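Hemerythrin HHE cation binding domain protein (Mycobacterium kansasii, PDB 6TYJ) binds zinc and iron ions through a hemerythrin-type helical bundle, though its biological role is not firmly established. Local coordinates at residues 17-20 against 21-25; 116-120 against 121-125. All blocks are in the same frame, centred on the assembly; numbering follows the deposited sequence.

Contact 1 (17-20 against 21-25). With ZN (zinc ion), chain B.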
ATOM      1  N   LYS A  17       6.481   6.143  -5.890  1.00 23.68           N
ATOM      2  CA  LYS A  17       5.759   6.137  -7.156  1.00 27.96           C
ATOM      3  C   LYS A  17       5.923   4.802  -7.860  1.00 29.62           C
ATOM      4  O   LYS A  17       4.953   4.260  -8.425  1.00 27.57           O
ATOM      5  CB  LYS A  17       6.225   7.306  -8.035  1.00 28.03           C
ATOM      6  CG  LYS A  17       5.760   8.647  -7.486  1.00 31.11           C
ATOM      7  CD  LYS A  17       6.367   9.845  -8.218  1.00 42.91           C
ATOM      8  CE  LYS A  17       5.609  10.152  -9.472  1.00 53.19           C
ATOM      9  NZ  LYS A  17       6.350  11.154 -10.297  1.00 60.51           N
ATOM     10  N   GLU A  18       7.135   4.248  -7.852  1.00 28.16           N
ATOM     11  CA  GLU A  18       7.314   2.953  -8.504  1.00 29.95           C
ATOM     12  C   GLU A  18       6.504   1.877  -7.796  1.00 30.11           C
ATOM     13  O   GLU A  18       5.972   0.964  -8.439  1.00 27.64           O
ATOM     14  CB  GLU A  18       8.795   2.579  -8.544  1.00 30.45           C
ATOM     15  CG  GLU A  18       9.593   3.417  -9.525  1.00 34.88           C
ATOM     16  CD  GLU A  18      11.080   3.143  -9.468  1.00 56.95           C
ATOM     17  OE1 GLU A  18      11.466   2.011  -9.105  1.00 66.86           O
ATOM     18  OE2 GLU A  18      11.864   4.067  -9.783  1.00 61.69           O
ATOM     19  N   HIS A  19       6.378   1.970  -6.473  1.00 26.99           N
ATOM     20  CA  HIS A  19       5.605   0.944  -5.783  1.00 23.71           C
ATOM     21  C   HIS A  19       4.105   1.123  -5.997  1.00 26.05           C
ATOM     22  O   HIS A  19       3.370   0.125  -6.055  1.00 22.45           O
ATOM     23  CB  HIS A  19       5.950   0.931  -4.293  1.00 19.45           C
ATOM     24  CG  HIS A  19       5.634  -0.386  -3.651  1.00 20.41           C
ATOM     25  ND1 HIS A  19       5.062  -0.500  -2.400  1.00 22.63           N
ATOM     26  CD2 HIS A  19       5.804  -1.653  -4.106  1.00 20.96           C
ATOM     27  CE1 HIS A  19       4.898  -1.775  -2.109  1.00 20.71           C
ATOM     28  NE2 HIS A  19       5.338  -2.498  -3.124  1.00 22.06           N
ATOM     29  N   HIS A  20       3.636   2.371  -6.153  1.00 23.33           N
ATOM     30  CA  HIS A  20       2.234   2.588  -6.526  1.00 22.48           C
ATOM     31  C   HIS A  20       1.922   1.927  -7.867  1.00 24.48           C
ATOM     32  O   HIS A  20       0.836   1.363  -8.039  1.00 24.58           O
ATOM     33  CB  HIS A  20       1.892   4.084  -6.603  1.00 24.05           C
ATOM     34  CG  HIS A  20       1.770   4.771  -5.269  1.00 22.60           C
ATOM     35  ND1 HIS A  20       1.892   6.140  -5.137  1.00 25.28           N
ATOM     36  CD2 HIS A  20       1.510   4.294  -4.029  1.00 22.18           C
ATOM     37  CE1 HIS A  20       1.762   6.472  -3.862  1.00 23.87           C
ATOM     38  NE2 HIS A  20       1.495   5.377  -3.174  1.00 23.14           N
ATOM     39  N   VAL A  21       2.864   1.994  -8.824  1.00 25.57           N
ATOM     40  CA  VAL A  21       2.684   1.342 -10.124  1.00 27.31           C
ATOM     41  C   VAL A  21       2.541  -0.161  -9.958  1.00 25.44           C
ATOM     42  O   VAL A  21       1.693  -0.799 -10.607  1.00 27.64           O
ATOM     43  CB  VAL A  21       3.855   1.683 -11.065  1.00 26.80           C
ATOM     44  CG1 VAL A  21       3.842   0.766 -12.271  1.00 34.30           C
ATOM     45  CG2 VAL A  21       3.801   3.146 -11.474  1.00 30.03           C
ATOM     46  N   VAL A  22       3.378  -0.752  -9.103  1.00 23.33           N
ATOM     47  CA  VAL A  22       3.299  -2.179  -8.797  1.00 22.76           C
ATOM     48  C   VAL A  22       1.924  -2.528  -8.250  1.00 26.35           C
ATOM     49  O   VAL A  22       1.294  -3.502  -8.677  1.00 24.48           O
ATOM     50  CB  VAL A  22       4.398  -2.580  -7.794  1.00 23.86           C
ATOM     51  CG1 VAL A  22       4.059  -3.934  -7.140  1.00 27.93           C
ATOM     52  CG2 VAL A  22       5.753  -2.639  -8.478  1.00 30.09           C
ATOM     53  N   ILE A  23       1.464  -1.758  -7.270  1.00 22.74           N
ATOM     54  CA  ILE A  23       0.196  -2.045  -6.607  1.00 20.35           C
ATOM     55  C   ILE A  23      -0.956  -1.910  -7.593  1.00 21.11           C
ATOM     56  O   ILE A  23      -1.849  -2.771  -7.652  1.00 21.09           O
ATOM     57  CB  ILE A  23       0.030  -1.121  -5.390  1.00 21.58           C
ATOM     58  CG1 ILE A  23       0.979  -1.602  -4.280  1.00 21.06           C
ATOM     59  CG2 ILE A  23      -1.453  -1.097  -4.933  1.00 21.20           C
ATOM     60  CD1 ILE A  23       1.192  -0.558  -3.194  1.00 24.34           C
ATOM     61  N   LYS A  24      -0.949  -0.840  -8.388  1.00 20.75           N
ATOM     62  CA  LYS A  24      -1.981  -0.667  -9.404  1.00 23.11           C
ATOM     63  C   LYS A  24      -1.933  -1.804 -10.407  1.00 26.76           C
ATOM     64  O   LYS A  24      -2.987  -2.294 -10.859  1.00 24.95           O
ATOM     65  CB  LYS A  24      -1.800   0.689 -10.093  1.00 27.67           C
ATOM     66  CG  LYS A  24      -2.847   0.988 -11.156  1.00 32.02           C
ATOM     67  CD  LYS A  24      -2.575   2.309 -11.866  1.00 38.58           C
ATOM     68  CE  LYS A  24      -3.541   2.501 -13.028  1.00 50.54           C
ATOM     69  NZ  LYS A  24      -3.146   3.650 -13.892  1.00 60.92           N
ATOM     70  N   GLY A  25      -0.727  -2.267 -10.743  1.00 23.12           N
ATOM     71  CA  GLY A  25      -0.608  -3.358 -11.699  1.00 25.57           C
ATOM     72  C   GLY A  25      -1.197  -4.649 -11.169  1.00 23.04           C
ATOM     73  O   GLY A  25      -1.892  -5.371 -11.901  1.00 24.45           O
TER
HETATM   74 ZN    ZN B 300       1.371   5.205  -1.087  0.90 20.97          ZN

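Contact 2 (116-120 against 121-125). With ZN (zinc ion), chain B.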
ATOM      1  N   ASP A 116      -3.503   8.338  -5.699  1.00 31.79           N
ATOM      2  CA  ASP A 116      -3.796   9.613  -6.345  1.00 31.13           C
ATOM      3  C   ASP A 116      -3.730  10.770  -5.353  1.00 35.67           C
ATOM      4  O   ASP A 116      -3.166  11.830  -5.657  1.00 38.27           O
ATOM      5  CB  ASP A 116      -5.181   9.578  -7.019  1.00 36.14           C
ATOM      6  CG  ASP A 116      -5.252   8.616  -8.203  1.00 50.78           C
ATOM      7  OD1 ASP A 116      -6.386   8.237  -8.593  1.00 55.46           O
ATOM      8  OD2 ASP A 116      -4.192   8.227  -8.744  1.00 48.67           O
ATOM      9  N   GLU A 117      -4.332  10.604  -4.168  1.00 32.25           N
ATOM     10  CA  GLU A 117      -4.324  11.694  -3.197  1.00 34.29           C
ATOM     11  C   GLU A 117      -2.908  11.954  -2.691  1.00 34.16           C
ATOM     12  O   GLU A 117      -2.501  13.108  -2.521  1.00 36.34           O
ATOM     13  CB  GLU A 117      -5.255  11.385  -2.017  1.00 44.19           C
ATOM     14  CG  GLU A 117      -5.433  12.559  -1.001  1.00 58.20           C
ATOM     15  CD  GLU A 117      -4.437  12.546   0.176  1.00 72.77           C
ATOM     16  OE1 GLU A 117      -4.033  11.451   0.642  1.00 70.92           O
ATOM     17  OE2 GLU A 117      -4.063  13.644   0.647  1.00 72.84           O
ATOM     18  N   GLU A 118      -2.143  10.886  -2.473  1.00 33.12           N
ATOM     19  CA  GLU A 118      -0.765  11.049  -2.035  1.00 32.64           C
ATOM     20  C   GLU A 118       0.084  11.724  -3.104  1.00 33.56           C
ATOM     21  O   GLU A 118       0.902  12.600  -2.799  1.00 35.19           O
ATOM     22  CB  GLU A 118      -0.194   9.678  -1.680  1.00 31.06           C
ATOM     23  CG  GLU A 118       1.152   9.749  -0.974  1.00 34.81           C
ATOM     24  CD  GLU A 118       1.712   8.378  -0.707  1.00 38.41           C
ATOM     25  OE1 GLU A 118       2.791   8.319  -0.051  1.00 37.19           O
ATOM     26  OE2 GLU A 118       1.069   7.393  -1.160  1.00 38.07           O
ATOM     27  N   GLU A 119      -0.077  11.322  -4.367  1.00 32.99           N
ATOM     28  CA  GLU A 119       0.741  11.931  -5.407  1.00 34.57           C
ATOM     29  C   GLU A 119       0.314  13.360  -5.733  1.00 41.24           C
ATOM     30  O   GLU A 119       1.094  14.099  -6.346  1.00 46.76           O
ATOM     31  CB  GLU A 119       0.727  11.035  -6.652  1.00 34.10           C
ATOM     32  CG  GLU A 119       1.467   9.731  -6.403  1.00 33.35           C
ATOM     33  CD  GLU A 119       1.447   8.781  -7.573  1.00 40.21           C
ATOM     34  OE1 GLU A 119       0.876   9.160  -8.620  1.00 41.06           O
ATOM     35  OE2 GLU A 119       2.016   7.673  -7.455  1.00 32.10           O
ATOM     36  N   ARG A 120      -0.872  13.779  -5.289  1.00 37.32           N
ATOM     37  CA  ARG A 120      -1.277  15.178  -5.386  1.00 40.20           C
ATOM     38  C   ARG A 120      -0.667  16.036  -4.278  1.00 45.38           C
ATOM     39  O   ARG A 120      -0.178  17.145  -4.535  1.00 43.76           O
ATOM     40  CB  ARG A 120      -2.805  15.281  -5.332  1.00 45.37           C
ATOM     41  CG  ARG A 120      -3.304  16.729  -5.269  1.00 56.84           C
ATOM     42  CD  ARG A 120      -4.831  16.852  -5.261  1.00 63.50           C
ATOM     43  NE  ARG A 120      -5.416  16.734  -3.924  1.00 66.35           N
ATOM     44  CZ  ARG A 120      -6.275  15.780  -3.565  1.00 67.56           C
ATOM     45  NH1 ARG A 120      -6.655  14.860  -4.446  1.00 66.25           N
ATOM     46  NH2 ARG A 120      -6.761  15.751  -2.331  1.00 67.56           N
ATOM     47  N   ASP A 121      -0.723  15.541  -3.041  1.00 40.32           N
ATOM     48  CA  ASP A 121      -0.507  16.331  -1.833  1.00 42.19           C
ATOM     49  C   ASP A 121       0.848  16.110  -1.184  1.00 42.41           C
ATOM     50  O   ASP A 121       1.346  17.014  -0.517  1.00 44.04           O
ATOM     51  CB  ASP A 121      -1.566  15.987  -0.777  1.00 42.45           C
ATOM     52  CG  ASP A 121      -2.950  16.484  -1.129  1.00 54.79           C
ATOM     53  OD1 ASP A 121      -3.086  17.276  -2.083  1.00 57.41           O
ATOM     54  OD2 ASP A 121      -3.905  16.076  -0.432  1.00 56.66           O
ATOM     55  N   MET A 122       1.432  14.917  -1.329  1.00 29.41           N
ATOM     56  CA  MET A 122       2.527  14.502  -0.450  1.00 25.78           C
ATOM     57  C   MET A 122       3.772  14.016  -1.180  1.00 28.04           C
ATOM     58  O   MET A 122       4.787  13.764  -0.513  1.00 26.97           O
ATOM     59  CB  MET A 122       2.054  13.402   0.520  1.00 28.06           C
ATOM     60  CG  MET A 122       1.072  13.891   1.584  1.00 33.51           C
ATOM     61  SD  MET A 122       1.869  14.934   2.817  1.00 42.79           S
ATOM     62  CE  MET A 122       2.461  13.658   3.912  1.00 36.78           C
ATOM     63  N   ILE A 123       3.731  13.901  -2.506  1.00 30.86           N
ATOM     64  CA  ILE A 123       4.869  13.531  -3.349  1.00 30.52           C
ATOM     65  C   ILE A 123       4.947  14.515  -4.512  1.00 32.09           C
ATOM     66  O   ILE A 123       4.097  14.461  -5.414  1.00 34.60           O
ATOM     67  CB  ILE A 123       4.738  12.094  -3.882  1.00 29.65           C
ATOM     68  CG1 ILE A 123       4.621  11.080  -2.737  1.00 30.16           C
ATOM     69  CG2 ILE A 123       5.909  11.754  -4.830  1.00 30.36           C
ATOM     70  CD1 ILE A 123       4.265   9.664  -3.224  1.00 29.47           C
ATOM     71  N   PRO A 124       5.935  15.436  -4.555  1.00 31.31           N
ATOM     72  CA  PRO A 124       7.004  15.648  -3.565  1.00 26.44           C
ATOM     73  C   PRO A 124       6.486  16.222  -2.271  1.00 32.37           C
ATOM     74  O   PRO A 124       5.307  16.527  -2.160  1.00 32.60           O
ATOM     75  CB  PRO A 124       7.941  16.655  -4.242  1.00 32.64           C
ATOM     76  CG  PRO A 124       7.513  16.728  -5.652  1.00 45.87           C
ATOM     77  CD  PRO A 124       6.064  16.350  -5.698  1.00 39.90           C
ATOM     78  N   ALA A 125       7.381  16.380  -1.292  1.00 28.09           N
ATOM     79  CA  ALA A 125       6.944  16.810   0.019  1.00 28.75           C
ATOM     80  C   ALA A 125       6.270  18.177  -0.049  1.00 27.22           C
ATOM     81  O   ALA A 125       6.627  19.023  -0.884  1.00 33.57           O
ATOM     82  CB  ALA A 125       8.117  16.870   0.987  1.00 30.54           C
TER
HETATM   83 ZN    ZN B 300       1.371   5.205  -1.087  0.90 20.97          ZN

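Contact 1 (17-20 against 21-25)
H19 O accepts the backbone N-H of I23 at 2.9 Å, and the I23 side chain leans on the same residue. The bond is one of four i to i+4 backbone bonds that tie 17-20 to 21-25 within helix 12-32. Next to it, K24 N donates to H20 O over 2.9 Å, nearly straight at 169°. The side-chain contact is between H19 and I23. The H19 ring has CG anti to the backbone N (chi1 -157°), which swings it along the helix toward the next turn. There CD1 of I23 lies over one face, 4.2 Å from the centroid of the H19 ring and displaced toward its rim. This is a CH-pi contact. V22 adds to it obliquely, with its CB 4.1 Å from H19 CD2. I23 packs between helices 38-65 and 100-121. H20 has CG anti to the carbonyl carbon (chi1 -74°), and its NE2 reaches the zinc at 2.1 Å, where H54, E58, H114 and E118 complete the five ligands. The remaining ring nitrogens have carboxylate or histidine partners: H19 NE2 bonds to E50, H19 ND1 to H54, and H20 ND1 probably to E119. With one nitrogen on the metal and the other near a carboxylate, the H20 ring is fixed in rotation. That carboxylate would probably make H20 a more electron-rich ligand. The bond from H19 to the zinc ligand H54 is consistent with a second-shell role.

Contact 2 (116-120 against 121-125)
E118 OE2 binds zinc at 2.2 Å, and the carboxylate behind it rests against I123. The side chain has CG anti to the backbone N (chi1 -170°) and runs extended, which carries the acid from the helix to the metal. CD1 of I123 approaches at a slant, 3.7 Å from E118 OE1. On the same side chain, CG of E118 meets the CB of M122 at 4.0 Å. E118 shares the metal with H20. The backbone of E118 sits in the next layer. Its carbonyl oxygen takes the N-H of M122 at 2.8 Å, and weaker bonds from D121 N and from I123 N at 3.1 Å. Three donors thus converge on one oxygen where helix 100-121 ends. M122 is the first residue to leave helical backbone angles, and a cis peptide follows between I123 and P124. M122 O is then bonded by Y62 of helix 38-65. Further out lies a carboxylate pair. E117 OE2 and D121 OD2 are 2.7 Å apart, with their planes turned 73° from each other. One of the two acids probably holds a proton. D121 OD1 also makes a salt bridge with R120 NE at 3.0 Å, a weak hydrogen bond bent to 121°. The R120 and D121 side chains run side by side, but their flat groups are turned almost perpendicular. The arginine would be expected to favour a charged D121, while the nearby E117 would tend to raise the proton affinity of the pair.

Overall arrangement
Contacts 1 and 2 supply two of the five ligands of one zinc ion, H20 from helix 12-32 and E118 from helix 100-121. Their centres are about 14 Å apart, yet their side chains meet at the metal, where H20 NE2 and E118 OE2 are 2.9 Å from each other. A second link is made at the other ring nitrogen: H20 ND1 lies 2.8 Å from E119 OE2, a probable hydrogen bond. Contact 2 therefore gives both a ligand and a second-shell partner to the site. Farther out, K17 CD packs on I123 CG2 at 3.9 Å. The helical bundle, with histidine and carboxylate ligands drawn from several of its helices, is characteristic of the hemerythrin family.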